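Long-range contacts in evasin-3 (Rhipicephalus sanguineus, PDB 6I31), which binds and neutralises host CXC chemokines such as CXCL8, breaking up the CXCL8 homodimer and blocking its interaction with the receptor CXCR2: residues 32-37 with 48-53; 24-29 with 37-42. All blocks are in the same frame, centred on the assembly; numbering follows the deposited sequence.

Contact 1. Residues 32-37 with 48-53; sequences ECPEGC and GHCYKI
Cys50 is linked to Cys33 by a disulfide, SG to SG 2.3 Å, which ties strand 48-53 to the irregular segment 32-37. The bridge is left-handed, with a torsion of -90° about the S-S bond, and in both cysteines SG lies anti to the carbonyl carbon, beside the backbone N. It spans a CA-CA separation of 5.7 Å between Cys33 and Cys50. This is the third to sixth cysteine link of evasin-3, the bridge that in a knottin passes through the ring formed by the other two disulfides and the backbone between them. Pro34 CD stands 4.1 Å from Cys50 SG, and on the other atom of the side chain Cys50 CB lies 4.5 Å from Cys37 CB. Tyr51 touches the loop through its backbone, its CB pointing away from it. Tyr51 O lies 3.1 Å from Cys37 CA and almost as near Cys37 CB, and the same oxygen accepts a backbone hydrogen bond from Phe38 N, the residue after Cys37. Lys52 meets the loop through its root: CB is 3.5 Å from Gly36 O and 4.0 Å from Cys37 SG. Its CG sits between the backbone N and the carbonyl carbon (chi1 64°), and the extended chain beyond leads the amine away from the loop. The loop end facing Lys52 is a type II turn from Pro34 to Cys37, closed by Cys37 N donating to Pro34 O at 3.0 Å, with Gly36 in its third position at a phi of 90°. Around this contact, Cys50 touches Lys24 and Cys26 of strand 24-27, Pro34 rests on Cys22, Tyr51 and Lys52 lie on Val19 and Val20 of strand 17-22, and Cys37 SG is bonded to Cys22 SG.

Contact 2. Residues 24-29 with 37-42; sequences KNCTSG and CFCGLL
Cys26 and Cys39 form the second to fifth cysteine bridge of the knottin, one of the two disulfides that, with the backbone between them, make the ring of the cystine knot. The bridge joins strands 24-27 and 38-40, which are not partners in a ladder: their axes run 79° apart in direction and approach no closer than 7.2 Å, and the two segments share no hydrogen bond. Each strand instead pairs with strand 47-55, Cys26 with Gly48 and Gly40 with His49, so the covalent link spans two strands that both pair with that central one. From the buried Cys26, CB heads toward the other segment and lies 3.2 Å from Cys39 SG and 3.9 Å from Cys39 CB. The next atom, Cys26 SG, is the tip, bonded to Cys39 SG at 2.3 Å in a right-handed bridge whose S-S torsion is 88°. The two ends reach it differently: Cys26 SG stands between its backbone N and carbonyl carbon, whereas Cys39 SG is anti to its own N (chi1 -176°). Cys39 SG also approaches the backbone beyond Cys26, with Thr27 N 4.1 Å away, although that N-H is engaged weakly by Glu32 OE1. Cys33 packs against both Cys26 and Cys39, so the neighbouring disulfide abuts this one. Thr27 turns its CB bond away from the segment 37-42, and its OG1 is hydrogen-bonded to Gln30 NE2. Farther along, Ser28 pairs through its backbone with Lys46, and its OG makes a weak hydrogen bond to Lys46 O. On the hydrocarbon side of the same serine, a single methyl of Leu41 presses in: CD1 lies 3.4 Å from Ser28 CB, tighter than usual for two carbons.

In the fold
Contacts 1 and 2 have centres about 7 Å apart and touch directly. Their segments alternate along the chain, 24-29, 32-37, 37-42, then 48-53, with Cys37 shared, so the two disulfides interleave in sequence, in keeping with the III-VI and II-V pairing of a cystine knot. Both rest on the antiparallel sheet in which strand 47-55 pairs with 17-22, 24-27 and 38-40; Cys50 N probably bonds to Lys24 O, joining contact 1 to contact 2. The disulfide from Cys37 to Cys22 completes the set of three. The small, helix-free domain probably owes much of its stability to these crosslinks, as in other knottins, consistent with the knottin scaffold reported to direct CXC-chemokine specificity.

Contact 1. Residues 32-37 with 48-53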
loop_
_atom_site.group_PDB
_atom_site.type_symbol
_atom_site.label_atom_id
_atom_site.label_comp_id
_atom_site.label_asym_id
_atom_site.label_seq_id
_atom_site.Cartn_x
_atom_site.Cartn_y
_atom_site.Cartn_z
ATOM N N GLU A 32 -10.288 9.735 -1.111
ATOM C CA GLU A 32 -10.579 8.850 0.010
ATOM C C GLU A 32 -9.401 8.090 0.617
ATOM O O GLU A 32 -9.528 7.599 1.737
ATOM C CB GLU A 32 -11.647 7.853 -0.397
ATOM C CG GLU A 32 -12.972 8.039 0.302
ATOM C CD GLU A 32 -13.813 6.803 0.095
ATOM O OE1 GLU A 32 -14.331 6.618 -1.031
ATOM O OE2 GLU A 32 -13.910 5.992 1.043
ATOM N N CYS A 33 -8.284 7.953 -0.087
ATOM C CA CYS A 33 -7.188 7.194 0.499
ATOM C C CYS A 33 -6.320 8.015 1.427
ATOM O O CYS A 33 -6.111 9.196 1.152
ATOM C CB CYS A 33 -6.362 6.499 -0.576
ATOM S SG CYS A 33 -7.231 5.114 -1.358
ATOM N N PRO A 34 -5.755 7.403 2.492
ATOM C CA PRO A 34 -4.818 8.154 3.350
ATOM C C PRO A 34 -3.615 8.603 2.529
ATOM O O PRO A 34 -3.281 7.998 1.519
ATOM C CB PRO A 34 -4.400 7.131 4.412
ATOM C CG PRO A 34 -5.472 6.094 4.397
ATOM C CD PRO A 34 -5.876 6.005 2.948
ATOM N N GLU A 35 -2.951 9.665 2.970
ATOM C CA GLU A 35 -1.797 10.250 2.277
ATOM C C GLU A 35 -0.696 9.185 2.181
ATOM O O GLU A 35 -0.494 8.459 3.135
ATOM C CB GLU A 35 -1.321 11.483 3.083
ATOM C CG GLU A 35 -2.418 12.544 3.263
ATOM C CD GLU A 35 -3.367 12.462 4.458
ATOM O OE1 GLU A 35 -3.510 11.379 5.080
ATOM O OE2 GLU A 35 -3.972 13.511 4.777
ATOM N N GLY A 36 -0.040 9.041 1.037
ATOM C CA GLY A 36 0.977 7.985 0.902
ATOM C C GLY A 36 0.429 6.658 0.399
ATOM O O GLY A 36 1.189 5.694 0.193
ATOM N N CYS A 37 -0.909 6.607 0.227
ATOM C CA CYS A 37 -1.639 5.469 -0.337
ATOM C C CYS A 37 -2.270 5.868 -1.650
ATOM O O CYS A 37 -2.481 7.054 -1.904
ATOM C CB CYS A 37 -2.703 4.965 0.627
ATOM S SG CYS A 37 -2.042 4.539 2.255
ATOM N N GLY A 48 -12.685 0.417 -5.391
ATOM C CA GLY A 48 -11.471 -0.363 -5.200
ATOM C C GLY A 48 -10.996 -0.333 -3.762
ATOM O O GLY A 48 -11.799 -0.251 -2.829
ATOM N N HIS A 49 -9.686 -0.458 -3.577
ATOM C CA HIS A 49 -9.086 -0.483 -2.248
ATOM C C HIS A 49 -7.856 0.383 -2.210
ATOM O O HIS A 49 -7.227 0.617 -3.243
ATOM C CB HIS A 49 -8.706 -1.915 -1.865
ATOM C CG HIS A 49 -9.895 -2.795 -1.757
ATOM N ND1 HIS A 49 -10.378 -3.471 -2.851
ATOM C CD2 HIS A 49 -10.725 -2.998 -0.712
ATOM C CE1 HIS A 49 -11.454 -4.099 -2.431
ATOM N NE2 HIS A 49 -11.682 -3.863 -1.149
ATOM N N CYS A 50 -7.517 0.862 -1.019
ATOM C CA CYS A 50 -6.325 1.660 -0.786
ATOM C C CYS A 50 -5.121 0.765 -0.625
ATOM O O CYS A 50 -5.162 -0.214 0.121
ATOM C CB CYS A 50 -6.504 2.577 0.418
ATOM S SG CYS A 50 -7.917 3.700 0.263
ATOM N N TYR A 51 -4.030 1.124 -1.330
ATOM C CA TYR A 51 -2.774 0.378 -1.255
ATOM C C TYR A 51 -1.637 1.349 -1.024
ATOM O O TYR A 51 -1.812 2.539 -1.257
ATOM C CB TYR A 51 -2.505 -0.391 -2.543
ATOM C CG TYR A 51 -3.606 -1.356 -2.909
ATOM C CD1 TYR A 51 -3.777 -2.552 -2.211
ATOM C CD2 TYR A 51 -4.499 -1.062 -3.930
ATOM C CE1 TYR A 51 -4.822 -3.434 -2.524
ATOM C CE2 TYR A 51 -5.531 -1.945 -4.266
ATOM C CZ TYR A 51 -5.698 -3.118 -3.546
ATOM O OH TYR A 51 -6.720 -3.982 -3.875
ATOM N N LYS A 52 -0.450 0.827 -0.746
ATOM C CA LYS A 52 0.770 1.639 -0.575
ATOM C C LYS A 52 1.980 0.820 -0.953
ATOM O O LYS A 52 1.914 -0.413 -1.006
ATOM C CB LYS A 52 0.895 2.227 0.852
ATOM C CG LYS A 52 1.041 1.129 1.917
ATOM C CD LYS A 52 1.112 1.712 3.353
ATOM C CE LYS A 52 0.980 0.553 4.340
ATOM N NZ LYS A 52 0.855 1.044 5.747
ATOM N N ILE A 53 3.070 1.506 -1.263
ATOM C CA ILE A 53 4.305 0.888 -1.675
ATOM C C ILE A 53 5.264 0.904 -0.519
ATOM O O ILE A 53 5.507 1.950 0.086
ATOM C CB ILE A 53 4.896 1.607 -2.889
ATOM C CG1 ILE A 53 3.828 1.700 -4.045
ATOM C CG2 ILE A 53 6.178 0.919 -3.326
ATOM C CD1 ILE A 53 4.341 2.472 -5.234
#

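Contact 2. Residues 24-29 with 37-42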
loop_
_atom_site.group_PDB
_atom_site.type_symbol
_atom_site.label_atom_id
_atom_site.label_comp_id
_atom_site.label_asym_id
_atom_site.label_seq_id
_atom_site.Cartn_x
_atom_site.Cartn_y
_atom_site.Cartn_z
ATOM N N LYS A 24 -8.392 0.047 3.517
ATOM C CA LYS A 24 -9.527 0.956 3.383
ATOM C C LYS A 24 -10.170 0.850 1.987
ATOM O O LYS A 24 -9.442 0.758 1.010
ATOM C CB LYS A 24 -9.070 2.401 3.671
ATOM C CG LYS A 24 -10.199 3.420 3.733
ATOM C CD LYS A 24 -9.707 4.772 4.238
ATOM C CE LYS A 24 -10.746 5.865 4.098
ATOM N NZ LYS A 24 -12.092 5.469 4.595
ATOM N N ASN A 25 -11.518 0.884 1.902
ATOM C CA ASN A 25 -12.211 0.897 0.610
ATOM C C ASN A 25 -12.136 2.331 0.085
ATOM O O ASN A 25 -12.049 3.284 0.866
ATOM C CB ASN A 25 -13.711 0.520 0.741
ATOM C CG ASN A 25 -14.014 -0.795 1.406
ATOM O OD1 ASN A 25 -15.140 -1.056 1.832
ATOM N ND2 ASN A 25 -13.027 -1.640 1.537
ATOM N N CYS A 26 -12.178 2.491 -1.230
ATOM C CA CYS A 26 -12.133 3.807 -1.835
ATOM C C CYS A 26 -12.897 3.794 -3.144
ATOM O O CYS A 26 -13.141 2.731 -3.731
ATOM C CB CYS A 26 -10.677 4.195 -2.052
ATOM S SG CYS A 26 -9.764 2.969 -3.014
ATOM N N THR A 27 -13.300 4.977 -3.596
ATOM C CA THR A 27 -13.969 5.136 -4.887
ATOM C C THR A 27 -13.175 6.173 -5.637
ATOM O O THR A 27 -12.694 7.124 -5.022
ATOM C CB THR A 27 -15.429 5.570 -4.725
ATOM O OG1 THR A 27 -15.437 6.876 -4.154
ATOM C CG2 THR A 27 -16.226 4.621 -3.851
ATOM N N SER A 28 -13.041 6.001 -6.954
ATOM C CA SER A 28 -12.335 6.921 -7.831
ATOM C C SER A 28 -12.984 8.311 -7.795
ATOM O O SER A 28 -14.216 8.422 -7.661
ATOM C CB SER A 28 -12.384 6.407 -9.267
ATOM O OG SER A 28 -13.734 6.181 -9.639
ATOM N N GLY A 29 -12.155 9.344 -7.938
ATOM C CA GLY A 29 -12.628 10.724 -7.980
ATOM C C GLY A 29 -12.688 11.404 -6.632
ATOM O O GLY A 29 -12.462 12.614 -6.548
ATOM N N CYS A 37 -0.909 6.607 0.227
ATOM C CA CYS A 37 -1.639 5.469 -0.337
ATOM C C CYS A 37 -2.270 5.868 -1.650
ATOM O O CYS A 37 -2.481 7.054 -1.904
ATOM C CB CYS A 37 -2.703 4.965 0.627
ATOM S SG CYS A 37 -2.042 4.539 2.255
ATOM N N PHE A 38 -2.665 4.873 -2.436
ATOM C CA PHE A 38 -3.363 5.124 -3.676
ATOM C C PHE A 38 -4.625 4.288 -3.745
ATOM O O PHE A 38 -4.666 3.184 -3.216
ATOM C CB PHE A 38 -2.460 4.855 -4.898
ATOM C CG PHE A 38 -1.967 3.433 -5.124
ATOM C CD1 PHE A 38 -0.794 2.981 -4.519
ATOM C CD2 PHE A 38 -2.678 2.556 -5.932
ATOM C CE1 PHE A 38 -0.316 1.687 -4.765
ATOM C CE2 PHE A 38 -2.201 1.262 -6.179
ATOM C CZ PHE A 38 -1.001 0.858 -5.635
ATOM N N CYS A 39 -5.628 4.788 -4.464
ATOM C CA CYS A 39 -6.821 4.005 -4.705
ATOM C C CYS A 39 -6.587 3.116 -5.935
ATOM O O CYS A 39 -6.447 3.639 -7.036
ATOM C CB CYS A 39 -8.037 4.898 -4.900
ATOM S SG CYS A 39 -9.569 3.955 -5.088
ATOM N N GLY A 40 -6.478 1.806 -5.720
ATOM C CA GLY A 40 -6.229 0.823 -6.771
ATOM C C GLY A 40 -7.541 0.274 -7.288
ATOM O O GLY A 40 -8.319 -0.319 -6.533
ATOM N N LEU A 41 -7.786 0.465 -8.584
ATOM C CA LEU A 41 -9.043 0.047 -9.209
ATOM C C LEU A 41 -8.720 -0.898 -10.333
ATOM O O LEU A 41 -7.690 -0.745 -10.993
ATOM C CB LEU A 41 -9.752 1.273 -9.814
ATOM C CG LEU A 41 -10.059 2.429 -8.853
ATOM C CD1 LEU A 41 -10.370 3.666 -9.634
ATOM C CD2 LEU A 41 -11.266 2.121 -8.019
ATOM N N LEU A 42 -9.610 -1.825 -10.564
ATOM C CA LEU A 42 -9.495 -2.786 -11.655
ATOM C C LEU A 42 -10.301 -2.257 -12.845
ATOM O O LEU A 42 -11.522 -2.057 -12.754
ATOM C CB LEU A 42 -10.006 -4.155 -11.165
ATOM C CG LEU A 42 -10.092 -5.313 -12.191
ATOM C CD1 LEU A 42 -8.762 -5.526 -12.976
ATOM C CD2 LEU A 42 -10.475 -6.586 -11.491
#